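Local coordinates for restriction endonuclease LpnPI (Legionella pneumophila subsp. pneumophila str. Philadelphia 1, PDB 4RZL), which probably binds DNA carrying modified cytosine through this N-terminal, SRA-like recognition domain of a modification-dependent restriction endonuclease, at residues A[108-116]-A[179-187]; A[33-41]-A[142-150]. All coordinates share one frame; numbering follows the deposited sequence.

Contact 1: A[108-116]-A[179-187]; sequences GNATLKMLF and QNYRAIFTI
Phe116 turns the edge of its ring onto one face of Phe185, a T-shaped pair with centroids 5.3 Å apart and planes at 67°, while CD2 of Leu112 meets the same Phe185 ring at its edge, 3.7 Å from CZ. The Phe116 ring has the carbonyl O of Ile184 at its own edge, 3.4 Å from CE2, where the slightly positive rim of an aromatic suits an oxygen. At the other end of the contact, the Tyr181 ring offers an edge to the backbone of Asn109, with CE2 3.3 Å from the carbonyl O. This is helix-on-sheet packing within the SRA-like recognition domain: segment 108-116 runs at 45° to segment 179-187, and its buried residues Asn109, Leu112 and Phe116 recur at intervals of three and four, so that they face the sheet together. Ala183 suits the middle because its small CB lets Phe116 come close, CZ lying 3.8 Å away. Leu112 reaches the strand with both methyl branches, CD1 to CB of Tyr181 and CD2 against both CB of Ala183 and the ring of Phe185. Lys113 lays the aliphatic start of its chain beside the Tyr181 hydroxyl; with CG anti to the backbone N, the chain then carries its amine away to a salt bridge with Asp117. The Tyr181 hydroxyl is hydrogen-bonded to NE2 of His102. Asparagines suit the buried polar end, since each amide can give and accept: Asn109 ND2 also serves Ile101 O, and Asn180 ND2 serves Gly92 O. Between them, Asn109 ND2 donates to Asn180 OD1 over 3.0 Å, nearly straight at 165° and in the carbonyl plane.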
loop_
_atom_site.group_PDB
_atom_site.type_symbol
_atom_site.label_atom_id
_atom_site.label_comp_id
_atom_site.label_asym_id
_atom_site.label_seq_id
_atom_site.Cartn_x
_atom_site.Cartn_y
_atom_site.Cartn_z
ATOM N N GLY A 108 -5.441 10.574 3.751
ATOM C CA GLY A 108 -5.447 9.125 3.628
ATOM C C GLY A 108 -6.846 8.575 3.877
ATOM O O GLY A 108 -7.369 7.806 3.075
ATOM N N ASN A 109 -7.452 8.986 4.988
ATOM C CA ASN A 109 -8.774 8.493 5.359
ATOM C C ASN A 109 -9.853 8.896 4.371
ATOM O O ASN A 109 -10.695 8.076 4.012
ATOM C CB ASN A 109 -9.143 8.976 6.761
ATOM C CG ASN A 109 -8.505 8.141 7.834
ATOM O OD1 ASN A 109 -7.996 7.055 7.561
ATOM N ND2 ASN A 109 -8.515 8.639 9.063
ATOM N N ALA A 110 -9.824 10.143 3.903
ATOM C CA ALA A 110 -10.799 10.568 2.900
ATOM C C ALA A 110 -10.654 9.717 1.624
ATOM O O ALA A 110 -11.634 9.341 0.984
ATOM C CB ALA A 110 -10.622 12.056 2.582
ATOM N N THR A 111 -9.418 9.395 1.267
ATOM C CA THR A 111 -9.178 8.628 0.052
ATOM C C THR A 111 -9.599 7.170 0.248
ATOM O O THR A 111 -10.202 6.575 -0.661
ATOM C CB THR A 111 -7.705 8.698 -0.379
ATOM O OG1 THR A 111 -7.331 10.068 -0.549
ATOM C CG2 THR A 111 -7.493 7.955 -1.693
ATOM N N LEU A 112 -9.295 6.610 1.427
ATOM C CA LEU A 112 -9.743 5.259 1.773
ATOM C C LEU A 112 -11.252 5.167 1.616
ATOM O O LEU A 112 -11.760 4.231 1.006
ATOM C CB LEU A 112 -9.340 4.863 3.195
ATOM C CG LEU A 112 -7.873 4.513 3.463
ATOM C CD1 LEU A 112 -7.618 4.286 4.956
ATOM C CD2 LEU A 112 -7.470 3.294 2.691
ATOM N N LYS A 113 -11.977 6.155 2.130
ATOM C CA LYS A 113 -13.431 6.109 2.011
ATOM C C LYS A 113 -13.861 6.086 0.538
ATOM O O LYS A 113 -14.741 5.316 0.138
ATOM C CB LYS A 113 -14.084 7.292 2.737
ATOM C CG LYS A 113 -15.611 7.269 2.612
ATOM C CD LYS A 113 -16.289 8.492 3.232
ATOM C CE LYS A 113 -17.794 8.518 2.921
ATOM N NZ LYS A 113 -18.418 7.169 3.164
ATOM N N MET A 114 -13.231 6.922 -0.276
ATOM C CA MET A 114 -13.555 6.970 -1.705
ATOM C C MET A 114 -13.276 5.648 -2.412
ATOM O O MET A 114 -14.090 5.184 -3.209
ATOM C CB MET A 114 -12.769 8.083 -2.395
ATOM C CG MET A 114 -13.294 9.477 -2.092
ATOM S SD MET A 114 -12.246 10.717 -2.854
ATOM C CE MET A 114 -12.028 9.981 -4.480
ATOM N N LEU A 115 -12.127 5.054 -2.096
ATOM C CA LEU A 115 -11.693 3.813 -2.725
ATOM C C LEU A 115 -12.610 2.646 -2.381
ATOM O O LEU A 115 -12.971 1.863 -3.258
ATOM C CB LEU A 115 -10.269 3.474 -2.306
ATOM C CG LEU A 115 -9.157 4.406 -2.745
ATOM C CD1 LEU A 115 -7.846 3.858 -2.217
ATOM C CD2 LEU A 115 -9.128 4.502 -4.233
ATOM N N PHE A 116 -13.000 2.523 -1.114
ATOM C CA PHE A 116 -13.891 1.422 -0.748
ATOM C C PHE A 116 -15.327 1.653 -1.263
ATOM O O PHE A 116 -15.973 0.713 -1.744
ATOM C CB PHE A 116 -13.867 1.197 0.770
ATOM C CG PHE A 116 -12.650 0.442 1.230
ATOM C CD1 PHE A 116 -11.418 1.088 1.341
ATOM C CD2 PHE A 116 -12.720 -0.922 1.485
ATOM C CE1 PHE A 116 -10.280 0.387 1.737
ATOM C CE2 PHE A 116 -11.582 -1.635 1.878
ATOM C CZ PHE A 116 -10.360 -0.974 2.008
ATOM N N GLN A 179 -11.760 8.863 16.031
ATOM C CA GLN A 179 -11.948 7.725 15.126
ATOM C C GLN A 179 -10.876 7.640 14.045
ATOM O O GLN A 179 -10.310 8.652 13.620
ATOM C CB GLN A 179 -13.327 7.796 14.467
ATOM C CG GLN A 179 -14.507 7.567 15.403
ATOM C CD GLN A 179 -15.823 7.573 14.648
ATOM O OE1 GLN A 179 -16.190 8.574 14.027
ATOM N NE2 GLN A 179 -16.527 6.438 14.675
ATOM N N ASN A 180 -10.615 6.418 13.600
ATOM C CA ASN A 180 -9.655 6.169 12.541
ATOM C C ASN A 180 -10.138 4.962 11.740
ATOM O O ASN A 180 -10.891 4.131 12.254
ATOM C CB ASN A 180 -8.248 5.920 13.128
ATOM C CG ASN A 180 -7.127 6.025 12.069
ATOM O OD1 ASN A 180 -7.290 6.660 11.008
ATOM N ND2 ASN A 180 -5.994 5.374 12.351
ATOM N N TYR A 181 -9.708 4.847 10.490
ATOM C CA TYR A 181 -10.141 3.708 9.687
ATOM C C TYR A 181 -9.280 2.476 9.920
ATOM O O TYR A 181 -8.052 2.554 10.057
ATOM C CB TYR A 181 -10.121 4.060 8.201
ATOM C CG TYR A 181 -11.355 4.787 7.717
ATOM C CD1 TYR A 181 -12.639 4.341 8.048
ATOM C CD2 TYR A 181 -11.239 5.940 6.958
ATOM C CE1 TYR A 181 -13.761 5.019 7.610
ATOM C CE2 TYR A 181 -12.357 6.624 6.514
ATOM C CZ TYR A 181 -13.610 6.159 6.844
ATOM O OH TYR A 181 -14.707 6.842 6.392
ATOM N N ARG A 182 -9.947 1.335 9.971
ATOM C CA ARG A 182 -9.298 0.046 9.820
ATOM C C ARG A 182 -9.733 -0.486 8.460
ATOM O O ARG A 182 -10.923 -0.737 8.233
ATOM C CB ARG A 182 -9.690 -0.901 10.953
ATOM C CG ARG A 182 -9.168 -2.318 10.831
ATOM C CD ARG A 182 -9.758 -3.116 11.972
ATOM N NE ARG A 182 -9.249 -4.470 12.080
ATOM C CZ ARG A 182 -9.871 -5.537 11.588
ATOM N NH1 ARG A 182 -11.014 -5.391 10.929
ATOM N NH2 ARG A 182 -9.345 -6.745 11.749
ATOM N N ALA A 183 -8.780 -0.616 7.545
ATOM C CA ALA A 183 -9.091 -0.964 6.158
ATOM C C ALA A 183 -8.503 -2.315 5.794
ATOM O O ALA A 183 -7.351 -2.585 6.110
ATOM C CB ALA A 183 -8.557 0.120 5.198
ATOM N N ILE A 184 -9.275 -3.142 5.094
ATOM C CA ILE A 184 -8.827 -4.487 4.736
ATOM C C ILE A 184 -8.656 -4.608 3.210
ATOM O O ILE A 184 -9.553 -4.265 2.442
ATOM C CB ILE A 184 -9.811 -5.556 5.261
ATOM C CG1 ILE A 184 -9.988 -5.404 6.778
ATOM C CG2 ILE A 184 -9.354 -6.985 4.871
ATOM C CD1 ILE A 184 -10.718 -6.558 7.457
ATOM N N PHE A 185 -7.484 -5.073 2.788
ATOM C CA PHE A 185 -7.130 -5.175 1.374
ATOM C C PHE A 185 -6.812 -6.609 0.984
ATOM O O PHE A 185 -6.427 -7.410 1.833
ATOM C CB PHE A 185 -5.908 -4.305 1.050
ATOM C CG PHE A 185 -6.125 -2.831 1.270
ATOM C CD1 PHE A 185 -5.928 -2.259 2.522
ATOM C CD2 PHE A 185 -6.536 -2.019 0.230
ATOM C CE1 PHE A 185 -6.126 -0.891 2.718
ATOM C CE2 PHE A 185 -6.734 -0.650 0.420
ATOM C CZ PHE A 185 -6.527 -0.090 1.658
ATOM N N THR A 186 -6.940 -6.895 -0.311
ATOM C CA THR A 186 -6.532 -8.162 -0.903
ATOM C C THR A 186 -5.197 -8.004 -1.615
ATOM O O THR A 186 -5.025 -7.083 -2.413
ATOM C CB THR A 186 -7.553 -8.666 -1.941
ATOM O OG1 THR A 186 -8.829 -8.820 -1.321
ATOM C CG2 THR A 186 -7.085 -9.994 -2.570
ATOM N N ILE A 187 -4.256 -8.899 -1.341
ATOM C CA ILE A 187 -3.004 -8.883 -2.083
ATOM C C ILE A 187 -3.168 -9.742 -3.340
ATOM O O ILE A 187 -3.531 -10.915 -3.271
ATOM C CB ILE A 187 -1.819 -9.382 -1.226
ATOM C CG1 ILE A 187 -1.665 -8.494 0.017
ATOM C CG2 ILE A 187 -0.535 -9.363 -2.034
ATOM C CD1 ILE A 187 -0.535 -8.883 0.916
#

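Contact 2: A[33-41]-A[142-150]; sequences SGNASDDPI and SSSRSVQFK
Pro40 sits firmly against the loop leading into strand 147-155 and the strand's first residue, its CG 3.2 Å from the carbonyl O of Arg145 and 3.8 Å from CG1 of Val147. A proline suits this place: its compact ring lies against the Arg145 carbonyl and the Val147 methyls, and it comes directly after the N-cap residue Asp39, where its lack of an N-H costs no helical bond. Val147 presents both methyls, and its CG2 reaches CG1 of Ile41 at 4.2 Å, the two side chains crossing at about a right angle. Phe135 of strand 132-137 and Tyr69 of strand 65-70 touch both Ile41 and Val147, continuing this apolar layer into the core.

The other end is much looser. Arg145 folds back at chi2 and chi3 (-80° and -75°), which brings its guanidinium to the carbonyls of Asn35 and Ala36. CB of Asp38 lies close by, yet the single bond across the segments is weak, NH1 to the carbonyl O of Asn35 at 3.4 Å. The carboxylate of Asp38 points to the backbone N atoms of Ser33, a weak bond, and Gly34; the distance of 4.8 Å between its OD2 and NH1 of Arg145 leaves only a longer-range attraction, probably favourable. Around it Gly34, Asn35 and Ala36 are exposed, and Gly34 is poorly ordered.

On the Arg145 side, Ser143 OG accepts from Arg145 N at 3.1 Å, forming an ST turn. Asp39 caps a backbone N just past 33-41, and its OD2 pairs with Arg55 and Ser42: the arrangement is that of an N-capped helix start seated on the loop entering a sheet strand and on its first residue, Val147.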
loop_
_atom_site.group_PDB
_atom_site.type_symbol
_atom_site.label_atom_id
_atom_site.label_comp_id
_atom_site.label_asym_id
_atom_site.label_seq_id
_atom_site.Cartn_x
_atom_site.Cartn_y
_atom_site.Cartn_z
ATOM N N SER A 33 22.548 9.153 4.060
ATOM C CA SER A 33 22.812 10.589 4.201
ATOM C C SER A 33 22.265 11.150 5.512
ATOM O O SER A 33 22.692 12.207 5.972
ATOM C CB SER A 33 22.201 11.366 3.030
ATOM O OG SER A 33 22.822 11.037 1.799
ATOM N N GLY A 34 21.306 10.443 6.098
ATOM C CA GLY A 34 20.656 10.880 7.320
ATOM C C GLY A 34 19.416 11.714 7.048
ATOM O O GLY A 34 18.497 11.753 7.866
ATOM N N ASN A 35 19.384 12.364 5.886
ATOM C CA ASN A 35 18.269 13.231 5.499
ATOM C C ASN A 35 17.074 12.533 4.805
ATOM O O ASN A 35 16.985 11.301 4.787
ATOM C CB ASN A 35 18.824 14.389 4.645
ATOM C CG ASN A 35 19.295 13.956 3.261
ATOM O OD1 ASN A 35 18.963 12.879 2.765
ATOM N ND2 ASN A 35 20.097 14.808 2.634
ATOM N N ALA A 36 16.163 13.328 4.243
ATOM C CA ALA A 36 14.906 12.807 3.704
ATOM C C ALA A 36 15.078 11.987 2.425
ATOM O O ALA A 36 14.338 11.031 2.195
ATOM C CB ALA A 36 13.923 13.950 3.457
ATOM N N SER A 37 16.062 12.349 1.608
ATOM C CA SER A 37 16.288 11.690 0.322
ATOM C C SER A 37 16.722 10.222 0.460
ATOM O O SER A 37 16.791 9.499 -0.530
ATOM C CB SER A 37 17.342 12.450 -0.469
ATOM O OG SER A 37 18.570 12.439 0.238
ATOM N N ASP A 38 17.003 9.795 1.689
ATOM C CA ASP A 38 17.339 8.405 1.989
ATOM C C ASP A 38 16.158 7.447 1.828
ATOM O O ASP A 38 16.316 6.232 1.953
ATOM C CB ASP A 38 17.870 8.273 3.416
ATOM C CG ASP A 38 19.238 8.892 3.596
ATOM O OD1 ASP A 38 19.910 9.167 2.580
ATOM O OD2 ASP A 38 19.651 9.062 4.763
ATOM N N ASP A 39 14.971 8.004 1.622
ATOM C CA ASP A 39 13.756 7.211 1.465
ATOM C C ASP A 39 13.825 6.327 0.220
ATOM O O ASP A 39 13.885 6.830 -0.902
ATOM C CB ASP A 39 12.542 8.139 1.383
ATOM C CG ASP A 39 11.287 7.419 0.944
ATOM O OD1 ASP A 39 10.793 6.583 1.720
ATOM O OD2 ASP A 39 10.797 7.678 -0.177
ATOM N N PRO A 40 13.789 5.002 0.412
ATOM C CA PRO A 40 13.887 4.113 -0.753
ATOM C C PRO A 40 12.666 4.148 -1.667
ATOM O O PRO A 40 12.833 4.031 -2.883
ATOM C CB PRO A 40 14.061 2.719 -0.125
ATOM C CG PRO A 40 13.477 2.841 1.249
ATOM C CD PRO A 40 13.771 4.259 1.685
ATOM N N ILE A 41 11.468 4.315 -1.111
ATOM C CA ILE A 41 10.265 4.256 -1.920
ATOM C C ILE A 41 10.232 5.314 -3.029
ATOM O O ILE A 41 9.890 5.001 -4.170
ATOM C CB ILE A 41 9.000 4.411 -1.053
ATOM C CG1 ILE A 41 8.813 3.165 -0.189
ATOM C CG2 ILE A 41 7.772 4.604 -1.934
ATOM C CD1 ILE A 41 7.662 3.261 0.777
ATOM N N SER A 142 22.729 -1.571 6.788
ATOM C CA SER A 142 23.197 -0.338 6.165
ATOM C C SER A 142 22.241 0.834 6.346
ATOM O O SER A 142 22.634 1.985 6.146
ATOM C CB SER A 142 23.427 -0.558 4.670
ATOM O OG SER A 142 22.198 -0.811 4.006
ATOM N N SER A 143 20.992 0.551 6.713
ATOM C CA SER A 143 19.973 1.604 6.779
ATOM C C SER A 143 18.750 1.183 7.576
ATOM O O SER A 143 18.242 0.069 7.437
ATOM C CB SER A 143 19.539 2.014 5.365
ATOM O OG SER A 143 18.537 3.020 5.392
ATOM N N SER A 144 18.239 2.112 8.369
ATOM C CA SER A 144 17.053 1.859 9.162
ATOM C C SER A 144 15.825 2.279 8.372
ATOM O O SER A 144 14.695 2.092 8.823
ATOM C CB SER A 144 17.115 2.616 10.489
ATOM O OG SER A 144 17.181 4.012 10.257
ATOM N N ARG A 145 16.057 2.859 7.195
ATOM C CA ARG A 145 14.970 3.325 6.340
ATOM C C ARG A 145 14.638 2.304 5.252
ATOM O O ARG A 145 13.809 2.563 4.385
ATOM C CB ARG A 145 15.344 4.653 5.675
ATOM C CG ARG A 145 15.748 5.743 6.661
ATOM C CD ARG A 145 14.549 6.409 7.295
ATOM N NE ARG A 145 13.888 7.317 6.361
ATOM C CZ ARG A 145 14.276 8.570 6.125
ATOM N NH1 ARG A 145 15.332 9.083 6.756
ATOM N NH2 ARG A 145 13.602 9.316 5.256
ATOM N N SER A 146 15.276 1.143 5.304
ATOM C CA SER A 146 15.021 0.096 4.305
ATOM C C SER A 146 13.584 -0.420 4.382
ATOM O O SER A 146 12.991 -0.457 5.468
ATOM C CB SER A 146 16.010 -1.058 4.490
ATOM O OG SER A 146 17.338 -0.581 4.401
ATOM N N VAL A 147 13.028 -0.813 3.235
ATOM C CA VAL A 147 11.654 -1.311 3.182
ATOM C C VAL A 147 11.537 -2.655 2.451
ATOM O O VAL A 147 12.450 -3.084 1.744
ATOM C CB VAL A 147 10.697 -0.304 2.480
ATOM C CG1 VAL A 147 10.723 1.039 3.191
ATOM C CG2 VAL A 147 11.037 -0.146 0.982
ATOM N N GLN A 148 10.402 -3.316 2.642
ATOM C CA GLN A 148 10.098 -4.555 1.952
ATOM C C GLN A 148 8.794 -4.380 1.184
ATOM O O GLN A 148 7.828 -3.858 1.727
ATOM C CB GLN A 148 10.002 -5.705 2.947
ATOM C CG GLN A 148 9.632 -7.052 2.322
ATOM C CD GLN A 148 9.462 -8.151 3.358
ATOM O OE1 GLN A 148 8.752 -7.981 4.349
ATOM N NE2 GLN A 148 10.148 -9.276 3.150
ATOM N N PHE A 149 8.786 -4.774 -0.085
ATOM C CA PHE A 149 7.577 -4.753 -0.911
ATOM C C PHE A 149 6.682 -5.953 -0.564
ATOM O O PHE A 149 7.127 -7.103 -0.603
ATOM C CB PHE A 149 7.970 -4.757 -2.388
ATOM C CG PHE A 149 6.807 -4.779 -3.348
ATOM C CD1 PHE A 149 5.902 -3.727 -3.397
ATOM C CD2 PHE A 149 6.647 -5.845 -4.232
ATOM C CE1 PHE A 149 4.822 -3.744 -4.295
ATOM C CE2 PHE A 149 5.581 -5.865 -5.146
ATOM C CZ PHE A 149 4.667 -4.809 -5.172
ATOM N N LYS A 150 5.427 -5.697 -0.208
ATOM C CA LYS A 150 4.530 -6.781 0.204
ATOM C C LYS A 150 3.501 -7.143 -0.871
ATOM O O LYS A 150 2.781 -8.117 -0.720
ATOM C CB LYS A 150 3.797 -6.411 1.492
ATOM C CG LYS A 150 4.721 -5.940 2.627
ATOM C CD LYS A 150 5.791 -6.972 2.925
ATOM C CE LYS A 150 5.218 -8.193 3.657
ATOM N NZ LYS A 150 6.259 -9.257 3.901
#

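Overall arrangement
From the N terminus the chain first passes 33-41, which starts helix 40-44, then runs through several strands to helix 108-119. After strand 132-137 it returns at 142-150, where contact 2 closes a loop of 100 intervening residues that includes that helix. Strand 166-173 follows, and at 179-187 contact 1 closes a shorter loop of 62 residues. The segments alternate, so the two loops cross. Both end on neighbouring antiparallel strands of one mixed sheet, 147-155 and 176-187, and they meet where Ile187 packs on Lys150. With centres 25 Å apart, on opposite sides of the chain's centre, they tie two separate helices to this shared sheet.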